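Local coordinates for probable branched-chain-amino-acid aminotransferase (Thermotoga maritima MSB8, PDB 3CSW) that probably transfers amino groups between leucine, isoleucine or valine and 2-oxoglutarate, using pyridoxal 5'-phosphate as cofactor, in branched-chain amino acid biosynthesis, at the interface of chains A and B. Numbering follows the deposited sequence. Chains: chain A/B, Putative branched-chain-amino-acid aminotransferase.

The interface of chains A and B. Residues chain A 15, 24, 27, 103, 110, 112; chain B 31, 34.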
loop_
_atom_site.group_PDB
_atom_site.type_symbol
_atom_site.label_atom_id
_atom_site.label_comp_id
_atom_site.label_asym_id
_atom_site.label_seq_id
_atom_site.Cartn_x
_atom_site.Cartn_y
_atom_site.Cartn_z
ATOM N N ILE A 15 23.563 -18.404 -32.204
ATOM C CA ILE A 15 23.884 -18.122 -30.809
ATOM C C ILE A 15 25.399 -18.056 -30.623
ATOM O O ILE A 15 26.163 -18.669 -31.371
ATOM C CB ILE A 15 23.242 -19.144 -29.788
ATOM C CG1 ILE A 15 23.919 -20.513 -29.842
ATOM C CG2 ILE A 15 21.754 -19.281 -30.023
ATOM C CD1 ILE A 15 23.462 -21.479 -28.755
ATOM N N ALA A 24 21.165 -22.690 -33.283
ATOM C CA ALA A 24 20.280 -22.634 -32.120
ATOM C C ALA A 24 19.307 -23.814 -32.059
ATOM O O ALA A 24 18.148 -23.655 -31.669
ATOM C CB ALA A 24 19.512 -21.289 -32.097
ATOM N N ILE A 27 21.302 -26.884 -27.148
ATOM C CA ILE A 27 22.279 -26.213 -26.291
ATOM C C ILE A 27 22.783 -27.224 -25.263
ATOM O O ILE A 27 21.997 -27.983 -24.697
ATOM C CB ILE A 27 21.708 -24.921 -25.623
ATOM C CG1 ILE A 27 22.841 -24.038 -25.070
ATOM C CG2 ILE A 27 20.672 -25.263 -24.548
ATOM C CD1 ILE A 27 22.374 -22.687 -24.562
ATOM N N PHE A 103 24.249 -15.139 -16.797
ATOM C CA PHE A 103 23.851 -16.220 -15.898
ATOM C C PHE A 103 24.432 -16.133 -14.501
ATOM O O PHE A 103 25.585 -15.725 -14.323
ATOM C CB PHE A 103 24.121 -17.601 -16.521
ATOM C CG PHE A 103 23.218 -17.902 -17.671
ATOM C CD1 PHE A 103 21.893 -18.232 -17.452
ATOM C CD2 PHE A 103 23.669 -17.789 -18.972
ATOM C CE1 PHE A 103 21.047 -18.468 -18.512
ATOM C CE2 PHE A 103 22.829 -18.029 -20.031
ATOM C CZ PHE A 103 21.513 -18.365 -19.802
ATOM N N LEU A 110 25.226 -15.435 -22.894
ATOM C CA LEU A 110 24.647 -16.070 -24.077
ATOM C C LEU A 110 24.018 -15.004 -24.949
ATOM O O LEU A 110 23.190 -14.232 -24.470
ATOM C CB LEU A 110 23.579 -17.093 -23.690
ATOM C CG LEU A 110 22.674 -17.691 -24.779
ATOM C CD1 LEU A 110 23.459 -18.608 -25.676
ATOM C CD2 LEU A 110 21.516 -18.435 -24.125
ATOM N N VAL A 112 21.755 -14.350 -28.464
ATOM C CA VAL A 112 20.862 -15.018 -29.409
ATOM C C VAL A 112 20.560 -14.006 -30.515
ATOM O O VAL A 112 20.072 -12.913 -30.239
ATOM C CB VAL A 112 19.537 -15.515 -28.750
ATOM C CG1 VAL A 112 18.726 -16.348 -29.732
ATOM C CG2 VAL A 112 19.808 -16.319 -27.493
ATOM N N PHE B 31 16.873 -25.828 -27.562
ATOM C CA PHE B 31 17.285 -24.477 -27.214
ATOM C C PHE B 31 16.121 -23.581 -26.813
ATOM O O PHE B 31 16.224 -22.830 -25.854
ATOM C CB PHE B 31 18.067 -23.795 -28.328
ATOM C CG PHE B 31 18.426 -22.388 -27.995
ATOM C CD1 PHE B 31 19.457 -22.123 -27.110
ATOM C CD2 PHE B 31 17.692 -21.333 -28.497
ATOM C CE1 PHE B 31 19.766 -20.822 -26.759
ATOM C CE2 PHE B 31 18.003 -20.045 -28.162
ATOM C CZ PHE B 31 19.038 -19.787 -27.289
ATOM N N PHE B 34 15.006 -24.285 -23.355
ATOM C CA PHE B 34 15.938 -23.673 -22.405
ATOM C C PHE B 34 15.602 -22.201 -22.172
ATOM O O PHE B 34 15.515 -21.744 -21.034
ATOM C CB PHE B 34 17.392 -23.811 -22.874
ATOM C CG PHE B 34 18.370 -23.021 -22.044
ATOM C CD1 PHE B 34 18.620 -23.370 -20.721
ATOM C CD2 PHE B 34 19.020 -21.915 -22.572
ATOM C CE1 PHE B 34 19.514 -22.636 -19.942
ATOM C CE2 PHE B 34 19.923 -21.187 -21.800
ATOM C CZ PHE B 34 20.166 -21.552 -20.484
#
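B:Phe31 pushes its ring into an aliphatic pocket of chain A lined by A:Ile15, A:Ala24, A:Ile27, A:Leu110 and A:Val112, hiding 81 Å² of its surface there, more than any other residue of the patch. The ring's closest side-chain contact is at its far end: CZ lies 3.6 Å from CG2 of A:Val112, which comes from the opposite direction. The methyl CG2 of A:Ile15 sits over one face of this ring, shifted toward the rim, 3.9 Å above the plane. A:Ile27 instead meets the ring at its edge, with CB in the ring plane and 3.9 Å from CD1. At the ring's base, CB of B:Phe31 rests 3.3 Å from the backbone O of A:Ala24. Setting CG of B:Phe31 anti to its own N (chi1 177°) directs the ring away from its helix and into chain A.

In B:Phe34, CG is likewise anti to N (chi1 171°), pointing the ring from the same helix toward A:Phe103 and A:Leu110. Its CZ lies 3.5 Å from CZ of A:Phe103, the ring planes inclined by about 40° and meeting at outer corners rather than stacking. CD2 of A:Leu110 lies in the plane of the B:Phe34 ring at its edge, 3.9 Å from CE2, and also reaches B:Phe31. A:Ile27 bridges both aromatics too, its CG2 packing on CB of B:Phe34. Were B:Phe31 cut back to an alanine, the methyls of A:Val112 and A:Ile15 would probably lose their aromatic partner, opening a gap.

This hydrophobic part of a two-fold interface probably helps hold together the dimer typical of class-IV aminotransferases. Helix 31-37 of chain B packs here against strands 14-17, 26-30 and 109-115 of chain A and the loops carrying A:Ala24 and A:Phe103.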